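Local coordinates for ESX secretion system protein EccC (Thermomonospora curvata, PDB 4NH0), which serves in type VII secretion as a weak multidomain ATPase that binds EsxB and might be the translocase subunit exporting ESX substrates from the cell, at residues His943-Leu957 against Ile1092-Ser1106. Residues are numbered along the deposited sequence; the frame is centred on the assembly and turned at random.
Sequences HFLVFGDTECGKSNL and IQRIKEMASPGLVMS. With MG (magnesium ion), chain E; ATP (adenosine-5'-triphosphate), chain F.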
loop_
_atom_site.group_PDB
_atom_site.type_symbol
_atom_site.label_atom_id
_atom_site.label_comp_id
_atom_site.label_asym_id
_atom_site.label_seq_id
_atom_site.Cartn_x
_atom_site.Cartn_y
_atom_site.Cartn_z
ATOM N N HIS A 943 -29.375 -6.112 -44.012
ATOM C CA HIS A 943 -30.194 -5.126 -43.310
ATOM C C HIS A 943 -29.477 -4.448 -42.146
ATOM O O HIS A 943 -28.429 -4.904 -41.695
ATOM C CB HIS A 943 -31.479 -5.781 -42.802
ATOM C CG HIS A 943 -32.215 -6.558 -43.849
ATOM N ND1 HIS A 943 -32.930 -5.953 -44.859
ATOM C CD2 HIS A 943 -32.347 -7.891 -44.040
ATOM C CE1 HIS A 943 -33.470 -6.880 -45.630
ATOM N NE2 HIS A 943 -33.131 -8.065 -45.155
ATOM N N PHE A 944 -30.060 -3.352 -41.668
ATOM C CA PHE A 944 -29.550 -2.641 -40.500
ATOM C C PHE A 944 -30.684 -1.922 -39.775
ATOM O O PHE A 944 -31.602 -1.403 -40.406
ATOM C CB PHE A 944 -28.463 -1.643 -40.900
ATOM C CG PHE A 944 -27.932 -0.833 -39.752
ATOM C CD1 PHE A 944 -27.040 -1.388 -38.851
ATOM C CD2 PHE A 944 -28.326 0.480 -39.571
ATOM C CE1 PHE A 944 -26.553 -0.649 -37.793
ATOM C CE2 PHE A 944 -27.842 1.223 -38.516
ATOM C CZ PHE A 944 -26.954 0.658 -37.626
ATOM N N LEU A 945 -30.608 -1.887 -38.449
ATOM C CA LEU A 945 -31.672 -1.318 -37.629
ATOM C C LEU A 945 -31.111 -0.537 -36.444
ATOM O O LEU A 945 -30.170 -0.982 -35.793
ATOM C CB LEU A 945 -32.599 -2.433 -37.137
ATOM C CG LEU A 945 -33.782 -2.059 -36.246
ATOM C CD1 LEU A 945 -34.692 -1.068 -36.945
ATOM C CD2 LEU A 945 -34.552 -3.308 -35.852
ATOM N N VAL A 946 -31.688 0.627 -36.161
ATOM C CA VAL A 946 -31.192 1.464 -35.072
ATOM C C VAL A 946 -32.316 2.090 -34.240
ATOM O O VAL A 946 -33.239 2.700 -34.778
ATOM C CB VAL A 946 -30.268 2.584 -35.612
ATOM C CG1 VAL A 946 -30.908 3.294 -36.793
ATOM C CG2 VAL A 946 -29.910 3.571 -34.514
ATOM N N PHE A 947 -32.229 1.920 -32.923
ATOM C CA PHE A 947 -33.172 2.531 -31.991
ATOM C C PHE A 947 -32.514 3.682 -31.238
ATOM O O PHE A 947 -31.300 3.687 -31.040
ATOM C CB PHE A 947 -33.700 1.500 -30.991
ATOM C CG PHE A 947 -34.462 0.371 -31.620
ATOM C CD1 PHE A 947 -35.825 0.473 -31.837
ATOM C CD2 PHE A 947 -33.820 -0.802 -31.978
ATOM C CE1 PHE A 947 -36.530 -0.567 -32.410
ATOM C CE2 PHE A 947 -34.519 -1.844 -32.550
ATOM C CZ PHE A 947 -35.876 -1.726 -32.765
ATOM N N GLY A 948 -33.316 4.652 -30.811
ATOM C CA GLY A 948 -32.805 5.781 -30.054
ATOM C C GLY A 948 -33.864 6.825 -29.759
ATOM O O GLY A 948 -34.771 7.041 -30.560
ATOM N N ASP A 949 -33.745 7.482 -28.608
ATOM C CA ASP A 949 -34.719 8.487 -28.197
ATOM C C ASP A 949 -34.625 9.751 -29.045
ATOM O O ASP A 949 -33.849 9.815 -29.996
ATOM C CB ASP A 949 -34.549 8.829 -26.713
ATOM C CG ASP A 949 -33.119 9.195 -26.351
ATOM O OD1 ASP A 949 -32.478 9.960 -27.101
ATOM O OD2 ASP A 949 -32.635 8.716 -25.305
ATOM N N THR A 950 -35.422 10.753 -28.691
ATOM C CA THR A 950 -35.449 12.008 -29.432
ATOM C C THR A 950 -34.118 12.744 -29.325
ATOM O O THR A 950 -33.558 12.872 -28.236
ATOM C CB THR A 950 -36.575 12.930 -28.934
ATOM O OG1 THR A 950 -36.442 13.129 -27.522
ATOM C CG2 THR A 950 -37.933 12.311 -29.227
ATOM N N GLU A 951 -33.627 13.218 -30.467
ATOM C CA GLU A 951 -32.363 13.945 -30.550
ATOM C C GLU A 951 -31.203 13.153 -29.954
ATOM O O GLU A 951 -30.583 13.583 -28.983
ATOM C CB GLU A 951 -32.476 15.304 -29.855
ATOM C CG GLU A 951 -33.502 16.236 -30.476
ATOM C CD GLU A 951 -33.454 17.626 -29.877
ATOM O OE1 GLU A 951 -32.419 17.976 -29.275
ATOM O OE2 GLU A 951 -34.451 18.367 -30.006
ATOM N N CYS A 952 -30.920 11.995 -30.540
ATOM C CA CYS A 952 -29.800 11.173 -30.102
ATOM C C CYS A 952 -28.787 11.012 -31.226
ATOM O O CYS A 952 -27.589 10.873 -30.980
ATOM C CB CYS A 952 -30.285 9.804 -29.627
ATOM S SG CYS A 952 -30.916 8.748 -30.943
ATOM N N GLY A 953 -29.274 11.031 -32.462
ATOM C CA GLY A 953 -28.405 10.935 -33.620
ATOM C C GLY A 953 -28.878 9.945 -34.667
ATOM O O GLY A 953 -28.073 9.419 -35.433
ATOM N N LYS A 954 -30.192 9.699 -34.703
ATOM C CA LYS A 954 -30.754 8.757 -35.665
ATOM C C LYS A 954 -30.623 9.276 -37.092
ATOM O O LYS A 954 -29.970 8.651 -37.925
ATOM C CB LYS A 954 -32.226 8.470 -35.349
ATOM C CG LYS A 954 -32.458 7.723 -34.046
ATOM C CD LYS A 954 -33.921 7.777 -33.632
ATOM C CE LYS A 954 -34.206 9.001 -32.777
ATOM N NZ LYS A 954 -34.497 10.215 -33.587
ATOM N N SER A 955 -31.232 10.414 -37.366
ATOM C CA SER A 955 -31.238 10.997 -38.706
ATOM C C SER A 955 -29.829 11.242 -39.236
ATOM O O SER A 955 -29.567 11.068 -40.425
ATOM C CB SER A 955 -32.026 12.308 -38.712
ATOM O OG SER A 955 -33.348 12.113 -38.241
ATOM N N ASN A 956 -28.927 11.649 -38.349
ATOM C CA ASN A 956 -27.538 11.878 -38.724
ATOM C C ASN A 956 -26.853 10.594 -39.168
ATOM O O ASN A 956 -26.127 10.577 -40.159
ATOM C CB ASN A 956 -26.765 12.499 -37.563
ATOM C CG ASN A 956 -25.283 12.614 -37.848
ATOM O OD1 ASN A 956 -24.832 13.576 -38.467
ATOM N ND2 ASN A 956 -24.516 11.629 -37.397
ATOM N N LEU A 957 -27.086 9.520 -38.420
ATOM C CA LEU A 957 -26.515 8.221 -38.746
ATOM C C LEU A 957 -27.057 7.717 -40.076
ATOM O O LEU A 957 -26.349 7.065 -40.839
ATOM C CB LEU A 957 -26.811 7.211 -37.637
ATOM C CG LEU A 957 -26.399 5.766 -37.908
ATOM C CD1 LEU A 957 -24.903 5.669 -38.143
ATOM C CD2 LEU A 957 -26.821 4.869 -36.762
ATOM N N ILE A 1092 -39.992 -5.709 -38.261
ATOM C CA ILE A 1092 -38.894 -5.685 -37.305
ATOM C C ILE A 1092 -38.595 -7.065 -36.722
ATOM O O ILE A 1092 -37.434 -7.426 -36.542
ATOM C CB ILE A 1092 -39.186 -4.697 -36.157
ATOM C CG1 ILE A 1092 -39.291 -3.272 -36.702
ATOM C CG2 ILE A 1092 -38.110 -4.770 -35.089
ATOM C CD1 ILE A 1092 -39.379 -2.209 -35.630
ATOM N N GLN A 1093 -39.639 -7.841 -36.446
ATOM C CA GLN A 1093 -39.460 -9.140 -35.802
ATOM C C GLN A 1093 -38.671 -10.101 -36.684
ATOM O O GLN A 1093 -38.011 -11.009 -36.182
ATOM C CB GLN A 1093 -40.816 -9.757 -35.432
ATOM C CG GLN A 1093 -41.570 -10.408 -36.584
ATOM C CD GLN A 1093 -41.301 -11.898 -36.693
ATOM O OE1 GLN A 1093 -40.639 -12.484 -35.835
ATOM N NE2 GLN A 1093 -41.810 -12.517 -37.750
ATOM N N ARG A 1094 -38.733 -9.897 -37.996
ATOM C CA ARG A 1094 -38.019 -10.758 -38.928
ATOM C C ARG A 1094 -36.614 -10.232 -39.192
ATOM O O ARG A 1094 -35.690 -11.007 -39.425
ATOM C CB ARG A 1094 -38.795 -10.897 -40.238
ATOM C CG ARG A 1094 -39.193 -12.330 -40.547
ATOM C CD ARG A 1094 -40.395 -12.399 -41.472
ATOM N NE ARG A 1094 -40.820 -13.779 -41.690
ATOM C CZ ARG A 1094 -42.054 -14.136 -42.028
ATOM N NH1 ARG A 1094 -42.995 -13.214 -42.184
ATOM N NH2 ARG A 1094 -42.351 -15.416 -42.206
ATOM N N ILE A 1095 -36.462 -8.912 -39.154
ATOM C CA ILE A 1095 -35.148 -8.292 -39.273
ATOM C C ILE A 1095 -34.256 -8.736 -38.122
ATOM O O ILE A 1095 -33.111 -9.131 -38.327
ATOM C CB ILE A 1095 -35.245 -6.756 -39.289
ATOM C CG1 ILE A 1095 -35.774 -6.272 -40.638
ATOM C CG2 ILE A 1095 -33.890 -6.130 -39.008
ATOM C CD1 ILE A 1095 -35.754 -4.772 -40.796
ATOM N N LYS A 1096 -34.798 -8.679 -36.910
ATOM C CA LYS A 1096 -34.070 -9.118 -35.728
ATOM C C LYS A 1096 -33.830 -10.622 -35.758
ATOM O O LYS A 1096 -32.798 -11.106 -35.294
ATOM C CB LYS A 1096 -34.829 -8.735 -34.455
ATOM C CG LYS A 1096 -34.161 -9.217 -33.177
ATOM C CD LYS A 1096 -34.826 -8.653 -31.936
ATOM C CE LYS A 1096 -34.142 -9.167 -30.679
ATOM N NZ LYS A 1096 -34.733 -8.590 -29.443
ATOM N N GLU A 1097 -34.785 -11.359 -36.315
ATOM C CA GLU A 1097 -34.705 -12.813 -36.344
ATOM C C GLU A 1097 -33.561 -13.295 -37.227
ATOM O O GLU A 1097 -32.899 -14.280 -36.909
ATOM C CB GLU A 1097 -36.026 -13.414 -36.828
ATOM C CG GLU A 1097 -36.117 -14.922 -36.659
ATOM C CD GLU A 1097 -37.427 -15.489 -37.165
ATOM O OE1 GLU A 1097 -38.278 -14.702 -37.631
ATOM O OE2 GLU A 1097 -37.607 -16.722 -37.096
ATOM N N MET A 1098 -33.326 -12.594 -38.331
ATOM C CA MET A 1098 -32.272 -12.984 -39.261
ATOM C C MET A 1098 -30.928 -12.376 -38.871
ATOM O O MET A 1098 -30.012 -12.298 -39.689
ATOM C CB MET A 1098 -32.645 -12.590 -40.692
ATOM C CG MET A 1098 -32.877 -11.113 -40.915
ATOM S SD MET A 1098 -33.651 -10.820 -42.515
ATOM C CE MET A 1098 -32.596 -11.793 -43.585
ATOM N N ALA A 1099 -30.829 -11.949 -37.615
ATOM C CA ALA A 1099 -29.578 -11.489 -37.017
ATOM C C ALA A 1099 -28.923 -10.348 -37.786
ATOM O O ALA A 1099 -27.721 -10.377 -38.045
ATOM C CB ALA A 1099 -28.606 -12.652 -36.885
ATOM N N SER A 1100 -29.713 -9.344 -38.145
ATOM C CA SER A 1100 -29.181 -8.167 -38.815
ATOM C C SER A 1100 -28.396 -7.310 -37.833
ATOM O O SER A 1100 -28.724 -7.269 -36.650
ATOM C CB SER A 1100 -30.308 -7.351 -39.447
ATOM O OG SER A 1100 -30.910 -8.059 -40.514
ATOM N N PRO A 1101 -27.343 -6.635 -38.320
ATOM C CA PRO A 1101 -26.575 -5.705 -37.489
ATOM C C PRO A 1101 -27.462 -4.585 -36.968
ATOM O O PRO A 1101 -28.324 -4.102 -37.697
ATOM C CB PRO A 1101 -25.515 -5.165 -38.450
ATOM C CG PRO A 1101 -25.389 -6.213 -39.497
ATOM C CD PRO A 1101 -26.765 -6.769 -39.667
ATOM N N GLY A 1102 -27.256 -4.183 -35.720
ATOM C CA GLY A 1102 -28.110 -3.182 -35.116
ATOM C C GLY A 1102 -27.387 -2.220 -34.200
ATOM O O GLY A 1102 -26.242 -2.448 -33.817
ATOM N N LEU A 1103 -28.067 -1.134 -33.851
ATOM C CA LEU A 1103 -27.513 -0.145 -32.939
ATOM C C LEU A 1103 -28.568 0.325 -31.946
ATOM O O LEU A 1103 -29.658 0.737 -32.333
ATOM C CB LEU A 1103 -26.949 1.046 -33.713
ATOM C CG LEU A 1103 -26.333 2.156 -32.861
ATOM C CD1 LEU A 1103 -25.251 1.591 -31.970
ATOM C CD2 LEU A 1103 -25.768 3.252 -33.736
ATOM N N VAL A 1104 -28.237 0.256 -30.662
ATOM C CA VAL A 1104 -29.127 0.740 -29.619
ATOM C C VAL A 1104 -28.523 1.967 -28.952
ATOM O O VAL A 1104 -27.535 1.866 -28.227
ATOM C CB VAL A 1104 -29.403 -0.341 -28.560
ATOM C CG1 VAL A 1104 -30.272 0.217 -27.446
ATOM C CG2 VAL A 1104 -30.063 -1.549 -29.201
ATOM N N MET A 1105 -29.116 3.128 -29.205
ATOM C CA MET A 1105 -28.586 4.381 -28.685
ATOM C C MET A 1105 -29.196 4.742 -27.336
ATOM O O MET A 1105 -29.514 3.867 -26.533
ATOM C CB MET A 1105 -28.821 5.510 -29.689
ATOM C CG MET A 1105 -27.977 5.390 -30.948
ATOM S SD MET A 1105 -28.392 6.620 -32.194
ATOM C CE MET A 1105 -26.874 6.675 -33.136
ATOM N N SER A 1106 -29.345 6.039 -27.092
ATOM C CA SER A 1106 -29.890 6.527 -25.833
ATOM C C SER A 1106 -31.357 6.149 -25.680
ATOM O O SER A 1106 -32.130 6.224 -26.633
ATOM C CB SER A 1106 -29.726 8.044 -25.733
ATOM O OG SER A 1106 -30.239 8.536 -24.508
HETATM MG MG MG E . -34.702 12.335 -36.479
HETATM P PG ATP F . -35.220 13.645 -33.855
HETATM O O1G ATP F . -34.905 14.891 -34.645
HETATM O O2G ATP F . -35.978 13.888 -32.573
HETATM O O3G ATP F . -35.753 12.509 -34.692
HETATM P PB ATP F . -32.640 12.760 -34.437
HETATM O O1B ATP F . -33.087 13.196 -35.809
HETATM O O2B ATP F . -32.233 11.331 -34.204
HETATM O O3B ATP F . -33.781 13.119 -33.364
HETATM P PA ATP F . -30.377 14.224 -35.095
HETATM O O1A ATP F . -29.633 13.051 -35.680
HETATM O O2A ATP F . -31.139 15.148 -36.011
HETATM O O3A ATP F . -31.393 13.662 -33.983
HETATM O "O5'" ATP F . -29.349 15.089 -34.217
HETATM C "C5'" ATP F . -29.818 15.957 -33.190
HETATM C "C4'" ATP F . -28.608 16.610 -32.540
HETATM O "O4'" ATP F . -27.687 15.593 -32.147
HETATM C "C3'" ATP F . -27.891 17.524 -33.516
HETATM O "O3'" ATP F . -27.955 18.875 -33.051
HETATM C "C2'" ATP F . -26.450 17.058 -33.550
HETATM O "O2'" ATP F . -25.587 18.127 -33.156
HETATM C "C1'" ATP F . -26.356 15.918 -32.551
HETATM N N9 ATP F . -25.724 14.734 -33.185
HETATM C C8 ATP F . -26.279 13.972 -34.146
HETATM N N7 ATP F . -25.447 12.966 -34.514
HETATM C C5 ATP F . -24.328 13.076 -33.778
HETATM C C6 ATP F . -23.051 12.337 -33.663
HETATM N N6 ATP F . -22.798 11.252 -34.433
HETATM N N1 ATP F . -22.145 12.783 -32.768
HETATM C C2 ATP F . -22.385 13.860 -31.999
HETATM N N3 ATP F . -23.521 14.576 -32.050
HETATM C C4 ATP F . -24.515 14.243 -32.905
HETATM O O HOH W 1 -34.730 10.574 -37.429
HETATM O O HOH W 2 -34.716 13.878 -37.777
#
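Leu945 to Phe947 run parallel to Gly1102 to Val1104, their strand axes 4° apart and 4.6 Å at closest approach, joined by backbone hydrogen bonds such as Phe947 N to Leu1103 O. This is a worked example of the P-loop NTPase fold in the third FtsK domain: strand 944-947 leads into the Walker A loop and lies between parallel strands 1072-1078 and 1102-1104. On the face that helix 954-968 packs against, Leu1103 CB lies beside Phe944 and Val946, and Leu1103 CD2 meets Leu957 CD2 of that helix. The Phe944 side chain, with CG anti to the backbone N (chi1 178°), lies alongside Leu1103 and brings CZ 3.9 Å from Leu1103 CB, while CD1 nears Pro1101 CB. An alanine here is likely to open a gap between Pro1101, Leu1103 and Ile961. Across the other face, the Leu945 side chain crosses that of Ile1092 at about a right angle, CD2 of Leu945 against CG2 of Ile1092. Met1105, its chain extended beyond CG, reaches the loop, its SD 3.5 Å from Cys952 SG and its CE beside Leu957 CD2. Beyond Gly948, Asp949 N donates to Ser1106 O (2.8 Å). The loop then wraps the ATP phosphates: Lys954 grips O2B with both its backbone N and NZ, and Ser955 OG binds magnesium at 2.2 Å.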